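Local coordinates for DUF4348 domain-containing protein (Bacteroides fragilis, PDB 3SBU) that is of unknown function but has an NTF2-like, cystatin-type fold and is probably exported as a lipoprotein, at residues A[64-69]-A[138-143]; A[91-96]-A[214-219]. All coordinates share one frame; numbering follows the deposited sequence.

Overall arrangement
From the N terminus the segments come in the order 64-69, 91-96, 138-143 and 214-219, so the two contacts cross instead of nesting. Contact 1 closes a loop of 68 residues by pairing strand 65-67 with strand 136-143 in the mixed sheet; segment 91-96 lies inside that loop. Contact 2 closes a longer loop of 117 residues, which contains segment 138-143, and joins strand 93-95 of the second, antiparallel sheet to strand 212-215, an outermost strand of the mixed sheet. The centres are about 20 Å apart, with nearest atoms about 11 Å apart. One contact thus builds a sheet from within, whereas the other ties two sheets together.

Contact 1: residues A[64-69]-A[138-143]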
ATOM      1  N   PRO A  64      31.605  13.635  27.524  1.00 76.53           N
ATOM      2  CA  PRO A  64      32.414  12.413  27.355  1.00 75.49           C
ATOM      3  C   PRO A  64      32.066  11.715  26.034  1.00 76.88           C
ATOM      4  O   PRO A  64      30.893  11.456  25.775  1.00 73.43           O
ATOM      5  CB  PRO A  64      32.029  11.548  28.565  1.00 76.52           C
ATOM      6  CG  PRO A  64      31.316  12.458  29.503  1.00 82.44           C
ATOM      7  CD  PRO A  64      30.694  13.527  28.678  1.00 78.16           C
ATOM      8  N   TYR A  65      33.068  11.534  25.158  1.00 74.42           N
ATOM      9  CA  TYR A  65      32.973  10.884  23.849  1.00 72.13           C
ATOM     10  C   TYR A  65      33.917   9.669  23.844  1.00 75.36           C
ATOM     11  O   TYR A  65      35.126   9.837  24.021  1.00 77.16           O
ATOM     12  CB  TYR A  65      33.350  11.896  22.737  1.00 75.67           C
ATOM     13  CG  TYR A  65      32.814  11.567  21.358  1.00 75.52           C
ATOM     14  CD1 TYR A  65      33.473  10.663  20.528  1.00 76.19           C
ATOM     15  CD2 TYR A  65      31.679  12.203  20.859  1.00 75.29           C
ATOM     16  CE1 TYR A  65      32.992  10.370  19.250  1.00 76.19           C
ATOM     17  CE2 TYR A  65      31.200  11.933  19.576  1.00 74.33           C
ATOM     18  CZ  TYR A  65      31.844  10.996  18.783  1.00 81.45           C
ATOM     19  OH  TYR A  65      31.356  10.715  17.524  1.00 78.61           O
ATOM     20  N   TYR A  66      33.394   8.461  23.659  1.00 68.14           N
ATOM     21  CA  TYR A  66      34.281   7.308  23.704  1.00 66.58           C
ATOM     22  C   TYR A  66      34.411   6.664  22.328  1.00 66.24           C
ATOM     23  O   TYR A  66      33.410   6.289  21.722  1.00 63.14           O
ATOM     24  CB  TYR A  66      33.796   6.296  24.760  1.00 66.64           C
ATOM     25  CG  TYR A  66      33.657   6.887  26.146  1.00 70.83           C
ATOM     26  CD1 TYR A  66      34.741   6.930  27.019  1.00 75.74           C
ATOM     27  CD2 TYR A  66      32.440   7.407  26.585  1.00 71.38           C
ATOM     28  CE1 TYR A  66      34.618   7.489  28.296  1.00 78.68           C
ATOM     29  CE2 TYR A  66      32.303   7.961  27.855  1.00 74.05           C
ATOM     30  CZ  TYR A  66      33.391   7.997  28.709  1.00 84.11           C
ATOM     31  OH  TYR A  66      33.246   8.551  29.955  1.00 85.86           O
ATOM     32  N   ASN A  67      35.647   6.649  21.796  1.00 62.60           N
ATOM     33  CA  ASN A  67      36.003   5.997  20.538  1.00 60.87           C
ATOM     34  C   ASN A  67      36.491   4.621  20.920  1.00 64.41           C
ATOM     35  O   ASN A  67      37.686   4.355  20.945  1.00 63.92           O
ATOM     36  CB  ASN A  67      37.039   6.812  19.749  1.00 60.45           C
ATOM     37  CG  ASN A  67      36.469   8.098  19.219  1.00 80.30           C
ATOM     38  OD1 ASN A  67      35.561   8.100  18.382  1.00 72.00           O
ATOM     39  ND2 ASN A  67      36.964   9.223  19.719  1.00 76.38           N
ATOM     40  N   GLY A  68      35.546   3.760  21.275  1.00 62.04           N
ATOM     41  CA  GLY A  68      35.889   2.452  21.808  1.00 62.79           C
ATOM     42  C   GLY A  68      36.417   2.671  23.219  1.00 72.19           C
ATOM     43  O   GLY A  68      35.804   3.412  23.999  1.00 72.92           O
ATOM     44  N   GLU A  69      37.588   2.124  23.531  1.00 70.88           N
ATOM     45  CA  GLU A  69      38.170   2.266  24.869  1.00 73.92           C
ATOM     46  C   GLU A  69      38.942   3.598  25.032  1.00 81.58           C
ATOM     47  O   GLU A  69      39.390   3.905  26.138  1.00 84.97           O
ATOM     48  CB  GLU A  69      39.076   1.058  25.218  1.00 76.39           C
ATOM     49  CG  GLU A  69      38.322  -0.266  25.295  1.00 89.52           C
ATOM     50  CD  GLU A  69      38.234  -0.977  26.636  1.00122.40           C
ATOM     51  OE1 GLU A  69      39.297  -1.347  27.184  1.00130.84           O
ATOM     52  OE2 GLU A  69      37.101  -1.149  27.142  1.00117.00           O
ATOM     53  N   LEU A 138      21.904  15.051  27.101  1.00 70.76           N
ATOM     54  CA  LEU A 138      22.846  14.162  26.424  1.00 67.75           C
ATOM     55  C   LEU A 138      24.049  14.051  27.364  1.00 73.77           C
ATOM     56  O   LEU A 138      24.656  15.066  27.712  1.00 76.20           O
ATOM     57  CB  LEU A 138      23.228  14.653  25.009  1.00 67.45           C
ATOM     58  CG  LEU A 138      24.281  13.813  24.245  1.00 68.83           C
ATOM     59  CD1 LEU A 138      23.781  12.412  23.960  1.00 64.47           C
ATOM     60  CD2 LEU A 138      24.683  14.484  22.960  1.00 68.90           C
ATOM     61  N   GLU A 139      24.327  12.832  27.836  1.00 68.89           N
ATOM     62  CA  GLU A 139      25.371  12.556  28.823  1.00 69.97           C
ATOM     63  C   GLU A 139      26.670  12.067  28.213  1.00 75.49           C
ATOM     64  O   GLU A 139      27.722  12.356  28.776  1.00 79.61           O
ATOM     65  CB  GLU A 139      24.873  11.507  29.836  1.00 69.67           C
ATOM     66  CG  GLU A 139      23.704  11.969  30.691  1.00 76.04           C
ATOM     67  CD  GLU A 139      23.973  13.044  31.726  1.00 89.46           C
ATOM     68  OE1 GLU A 139      25.100  13.097  32.270  1.00 80.75           O
ATOM     69  OE2 GLU A 139      23.038  13.821  32.019  1.00 87.07           O
ATOM     70  N   ALA A 140      26.610  11.285  27.116  1.00 68.88           N
ATOM     71  CA  ALA A 140      27.780  10.700  26.458  1.00 68.40           C
ATOM     72  C   ALA A 140      27.447  10.188  25.065  1.00 69.24           C
ATOM     73  O   ALA A 140      26.281   9.935  24.747  1.00 68.23           O
ATOM     74  CB  ALA A 140      28.336   9.540  27.296  1.00 68.56           C
ATOM     75  N   ILE A 141      28.474  10.014  24.253  1.00 63.91           N
ATOM     76  CA  ILE A 141      28.376   9.418  22.925  1.00 60.94           C
ATOM     77  C   ILE A 141      29.456   8.369  22.867  1.00 61.64           C
ATOM     78  O   ILE A 141      30.569   8.651  23.286  1.00 62.77           O
ATOM     79  CB  ILE A 141      28.481  10.441  21.741  1.00 65.15           C
ATOM     80  CG1 ILE A 141      27.298  11.439  21.744  1.00 65.86           C
ATOM     81  CG2 ILE A 141      28.563   9.708  20.374  1.00 63.62           C
ATOM     82  CD1 ILE A 141      27.471  12.635  20.802  1.00 68.39           C
ATOM     83  N   ASN A 142      29.155   7.163  22.392  1.00 55.40           N
ATOM     84  CA  ASN A 142      30.245   6.192  22.223  1.00 55.14           C
ATOM     85  C   ASN A 142      30.133   5.526  20.854  1.00 54.59           C
ATOM     86  O   ASN A 142      29.085   5.592  20.224  1.00 51.22           O
ATOM     87  CB  ASN A 142      30.331   5.165  23.377  1.00 57.03           C
ATOM     88  CG  ASN A 142      29.254   4.099  23.458  1.00 68.90           C
ATOM     89  OD1 ASN A 142      28.475   3.853  22.538  1.00 62.08           O
ATOM     90  ND2 ASN A 142      29.205   3.414  24.578  1.00 64.27           N
ATOM     91  N   LEU A 143      31.225   4.944  20.385  1.00 53.31           N
ATOM     92  CA  LEU A 143      31.296   4.188  19.134  1.00 52.83           C
ATOM     93  C   LEU A 143      31.840   2.842  19.439  1.00 55.18           C
ATOM     94  O   LEU A 143      32.888   2.714  20.076  1.00 54.26           O
ATOM     95  CB  LEU A 143      32.144   4.855  18.042  1.00 54.84           C
ATOM     96  CG  LEU A 143      31.416   5.873  17.218  1.00 61.35           C
ATOM     97  CD1 LEU A 143      31.619   7.256  17.800  1.00 65.04           C
ATOM     98  CD2 LEU A 143      31.888   5.847  15.806  1.00 63.82           C
TER
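Y66 and I141 make the central bond of this parallel strand pair: Y66 N donates to I141 O at 2.9 Å. The amide of I141 turns back to the carbonyl of P64, and Y66 O receives L143 N, also at 2.9 Å. Y66 thus bonds I141 and L143, flanking N142, and I141 bonds P64 and Y66, flanking Y65, as in parallel pairing. A weak fourth bond, G68 N to L143 O (3.1 Å), continues the pattern just past strand 65-67. The strand axes diverge by only 12°, and close CA-H...O contacts fill the intervals, among them N142 CA to Y66 O at 3.2 Å.

Side chains sort themselves onto the two faces of the sheet. On one, Y65 has CG anti to its backbone N (chi1 -158°), and its ring passes over I141 O, which lies against one face. Farther out, ring atom CE2 touches CG2 of I141 at 3.5 Å, while the hydroxyl end meets CD1 of L143, with Y65 OH 3.5 Å away; both side chains cross the tyrosine obliquely. The amide oxygen of N67 lies in plane at the edge of the same ring. On the other face the ring of Y66 is approached at its edge by the CB atoms of A140 and N142. N142 directs its amide away from the pair, where ND2 bonds a glycerol, probably from the crystallisation liquor, and, weakly, the hydroxyl of Y128.

This is the one parallel pairing in the mixed sheet, whose other neighbouring strands run antiparallel: beyond 65-67 lies strand 70-71, next to which S72 bonds Y65, and beyond 136-143 lies strand 128-131, where Y128 bonds A140. The chemistry implies a division of labour: main-chain bonds set the parallel register, and aromatic and aliphatic groups pack over it at a partly exposed surface.

Contact 2: residues A[91-96]-A[214-219]; sequences YTLLFD and INYGQQ
Side chains, not paired backbones, join segment 91-96 to segment 214-219 in this buried contact between the mixed sheet and the antiparallel sheet of this NTF2-like protein. Strand 93-95 pairs on one side with strand 226-230, through L93 and F95; the intervening L94 presents its peptide groups to side chains instead, its N to OD1 of N213 and its O to Q218. Past strand 212-215 the chain turns, with an Asx turn in which N215 OD1 accepts from G217 N.

Q218 is the hub. Its CG lies between the backbone N and the carbonyl carbon (chi1 70°), and the chain bends at chi2 (-91°). Q218 NE2 donates to L94 O at 3.0 Å, which lies in the amide plane, and to I214 O at 2.9 Å, while OE1 of Q218 accepts Y216 N at 2.8 Å. Three bonds thus fix the amide's rotation and satisfy polar atoms of both segments. F95 packs beside it, its ring only 22° from the amide plane and its CD2 3.6 Å from CG of Q218.

Toward the start of segment 91-96, L93 pushes CD2 to 3.6 Å from CB of I214 and meets the edge of the Y216 ring; CG2 of I214 lies over one face of that ring, offset toward the rim. Water 1 links the hydroxyls of Y91 and Y216, and the latter also bonds D42.

At the other end D96 is gripped several ways: OD1 forms a salt bridge with K227, OD2 also accepts D221 N, and water 2 accepts from D96 N and donates to Q219 O. The extended side chain of Q219 crosses the side chain of D96 at about a right angle, and Q219 NE2 donates to D96 OD2 at 2.8 Å, on the anti lone pair of that oxygen, away from OD1.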
ATOM      1  N   TYR A  91      11.990   6.837  10.429  1.00 50.44           N
ATOM      2  CA  TYR A  91      13.096   6.318  11.224  1.00 48.05           C
ATOM      3  C   TYR A  91      12.822   4.863  11.550  1.00 47.62           C
ATOM      4  O   TYR A  91      11.717   4.360  11.287  1.00 45.71           O
ATOM      5  CB  TYR A  91      13.368   7.161  12.481  1.00 49.51           C
ATOM      6  CG  TYR A  91      12.294   7.088  13.541  1.00 48.42           C
ATOM      7  CD1 TYR A  91      11.170   7.907  13.478  1.00 51.84           C
ATOM      8  CD2 TYR A  91      12.431   6.245  14.645  1.00 46.81           C
ATOM      9  CE1 TYR A  91      10.192   7.871  14.472  1.00 51.94           C
ATOM     10  CE2 TYR A  91      11.453   6.191  15.642  1.00 46.35           C
ATOM     11  CZ  TYR A  91      10.336   7.005  15.551  1.00 53.76           C
ATOM     12  OH  TYR A  91       9.384   6.954  16.542  1.00 55.11           O
ATOM     13  N   THR A  92      13.836   4.169  12.077  1.00 42.41           N
ATOM     14  CA  THR A  92      13.718   2.752  12.359  1.00 39.60           C
ATOM     15  C   THR A  92      13.920   2.477  13.833  1.00 44.27           C
ATOM     16  O   THR A  92      14.578   3.250  14.534  1.00 45.67           O
ATOM     17  CB  THR A  92      14.713   1.911  11.494  1.00 45.43           C
ATOM     18  OG1 THR A  92      16.060   2.272  11.798  1.00 44.53           O
ATOM     19  CG2 THR A  92      14.518   2.089  10.000  1.00 42.94           C
ATOM     20  N   LEU A  93      13.330   1.366  14.294  1.00 39.29           N
ATOM     21  CA  LEU A  93      13.432   0.795  15.635  1.00 37.30           C
ATOM     22  C   LEU A  93      13.643  -0.694  15.472  1.00 38.28           C
ATOM     23  O   LEU A  93      13.119  -1.269  14.527  1.00 35.64           O
ATOM     24  CB  LEU A  93      12.187   1.060  16.510  1.00 36.83           C
ATOM     25  CG  LEU A  93      11.786   2.504  16.827  1.00 41.33           C
ATOM     26  CD1 LEU A  93      10.460   2.522  17.610  1.00 40.13           C
ATOM     27  CD2 LEU A  93      12.862   3.216  17.633  1.00 42.28           C
ATOM     28  N   LEU A  94      14.425  -1.317  16.365  1.00 36.29           N
ATOM     29  CA  LEU A  94      14.706  -2.741  16.294  1.00 36.00           C
ATOM     30  C   LEU A  94      14.349  -3.435  17.571  1.00 37.07           C
ATOM     31  O   LEU A  94      14.628  -2.930  18.659  1.00 38.79           O
ATOM     32  CB  LEU A  94      16.192  -2.997  15.982  1.00 37.68           C
ATOM     33  CG  LEU A  94      16.541  -2.984  14.502  1.00 46.20           C
ATOM     34  CD1 LEU A  94      18.009  -2.666  14.314  1.00 49.06           C
ATOM     35  CD2 LEU A  94      16.187  -4.321  13.847  1.00 48.98           C
ATOM     36  N   PHE A  95      13.771  -4.626  17.437  1.00 31.90           N
ATOM     37  CA  PHE A  95      13.356  -5.478  18.553  1.00 30.94           C
ATOM     38  C   PHE A  95      13.718  -6.925  18.225  1.00 34.11           C
ATOM     39  O   PHE A  95      13.900  -7.250  17.063  1.00 33.48           O
ATOM     40  CB  PHE A  95      11.798  -5.349  18.774  1.00 31.41           C
ATOM     41  CG  PHE A  95      11.295  -3.937  18.945  1.00 31.71           C
ATOM     42  CD1 PHE A  95      10.946  -3.160  17.834  1.00 32.17           C
ATOM     43  CD2 PHE A  95      11.206  -3.368  20.207  1.00 32.26           C
ATOM     44  CE1 PHE A  95      10.524  -1.829  17.984  1.00 33.59           C
ATOM     45  CE2 PHE A  95      10.791  -2.034  20.364  1.00 36.19           C
ATOM     46  CZ  PHE A  95      10.452  -1.271  19.248  1.00 34.57           C
ATOM     47  N   ASP A  96      13.735  -7.789  19.234  1.00 31.40           N
ATOM     48  CA  ASP A  96      13.948  -9.232  19.114  1.00 32.07           C
ATOM     49  C   ASP A  96      12.641  -9.987  19.293  1.00 35.80           C
ATOM     50  O   ASP A  96      12.549 -11.157  18.910  1.00 35.51           O
ATOM     51  CB  ASP A  96      14.896  -9.721  20.238  1.00 34.12           C
ATOM     52  CG  ASP A  96      16.323  -9.273  20.116  1.00 42.45           C
ATOM     53  OD1 ASP A  96      16.642  -8.560  19.131  1.00 43.69           O
ATOM     54  OD2 ASP A  96      17.124  -9.622  20.996  1.00 41.99           O
ATOM     55  N   ILE A 214      16.246   3.251  18.876  1.00 40.39           N
ATOM     56  CA  ILE A 214      16.052   3.934  20.133  1.00 40.41           C
ATOM     57  C   ILE A 214      15.935   2.841  21.170  1.00 45.60           C
ATOM     58  O   ILE A 214      15.139   1.929  20.989  1.00 44.96           O
ATOM     59  CB  ILE A 214      14.875   4.928  20.144  1.00 42.39           C
ATOM     60  CG1 ILE A 214      15.022   5.986  19.034  1.00 43.58           C
ATOM     61  CG2 ILE A 214      14.735   5.552  21.527  1.00 41.07           C
ATOM     62  CD1 ILE A 214      13.791   6.918  18.847  1.00 46.40           C
ATOM     63  N   ASN A 215      16.772   2.886  22.210  1.00 45.63           N
ATOM     64  CA  ASN A 215      16.729   1.859  23.226  1.00 45.04           C
ATOM     65  C   ASN A 215      15.786   2.270  24.324  1.00 47.97           C
ATOM     66  O   ASN A 215      16.130   3.079  25.182  1.00 49.78           O
ATOM     67  CB  ASN A 215      18.141   1.504  23.761  1.00 48.96           C
ATOM     68  CG  ASN A 215      18.082   0.474  24.859  1.00 66.37           C
ATOM     69  OD1 ASN A 215      17.263  -0.408  24.845  1.00 51.90           O
ATOM     70  ND2 ASN A 215      18.889   0.597  25.881  1.00 62.32           N
ATOM     71  N   TYR A 216      14.593   1.682  24.326  1.00 42.03           N
ATOM     72  CA  TYR A 216      13.614   1.902  25.370  1.00 41.12           C
ATOM     73  C   TYR A 216      13.736   0.799  26.449  1.00 46.71           C
ATOM     74  O   TYR A 216      12.863   0.696  27.313  1.00 47.10           O
ATOM     75  CB  TYR A 216      12.193   1.907  24.770  1.00 40.88           C
ATOM     76  CG  TYR A 216      11.940   2.957  23.707  1.00 40.77           C
ATOM     77  CD1 TYR A 216      11.565   4.251  24.056  1.00 43.79           C
ATOM     78  CD2 TYR A 216      11.927   2.619  22.354  1.00 39.29           C
ATOM     79  CE1 TYR A 216      11.250   5.201  23.082  1.00 43.56           C
ATOM     80  CE2 TYR A 216      11.627   3.564  21.371  1.00 40.11           C
ATOM     81  CZ  TYR A 216      11.285   4.849  21.740  1.00 48.78           C
ATOM     82  OH  TYR A 216      10.981   5.754  20.757  1.00 53.31           O
ATOM     83  N   GLY A 217      14.786  -0.029  26.355  1.00 43.30           N
ATOM     84  CA  GLY A 217      14.989  -1.186  27.226  1.00 43.64           C
ATOM     85  C   GLY A 217      14.660  -2.532  26.568  1.00 45.00           C
ATOM     86  O   GLY A 217      14.711  -3.565  27.232  1.00 44.03           O
ATOM     87  N   GLN A 218      14.348  -2.550  25.254  1.00 39.02           N
ATOM     88  CA  GLN A 218      14.062  -3.797  24.549  1.00 37.53           C
ATOM     89  C   GLN A 218      15.319  -4.649  24.389  1.00 41.00           C
ATOM     90  O   GLN A 218      16.388  -4.123  24.155  1.00 40.85           O
ATOM     91  CB  GLN A 218      13.397  -3.562  23.162  1.00 37.69           C
ATOM     92  CG  GLN A 218      14.309  -2.948  22.060  1.00 33.24           C
ATOM     93  CD  GLN A 218      14.238  -1.446  22.043  1.00 42.87           C
ATOM     94  OE1 GLN A 218      14.037  -0.776  23.069  1.00 36.85           O
ATOM     95  NE2 GLN A 218      14.463  -0.879  20.864  1.00 32.20           N
ATOM     96  N   GLN A 219      15.160  -5.960  24.462  1.00 38.43           N
ATOM     97  CA  GLN A 219      16.247  -6.917  24.265  1.00 39.16           C
ATOM     98  C   GLN A 219      16.843  -6.735  22.879  1.00 41.72           C
ATOM     99  O   GLN A 219      16.115  -6.584  21.868  1.00 36.57           O
ATOM    100  CB  GLN A 219      15.734  -8.358  24.437  1.00 40.41           C
ATOM    101  CG  GLN A 219      16.845  -9.411  24.325  1.00 41.22           C
ATOM    102  CD  GLN A 219      16.230 -10.766  24.263  1.00 50.57           C
ATOM    103  OE1 GLN A 219      15.951 -11.393  25.296  1.00 41.96           O
ATOM    104  NE2 GLN A 219      16.042 -11.257  23.046  1.00 38.63           N
TER
HETATM  105  O   HOH W   1       9.316   5.897  18.911  1.00 51.24           O
HETATM  106  O   HOH W   2      13.421  -6.686  21.802  1.00 32.63           O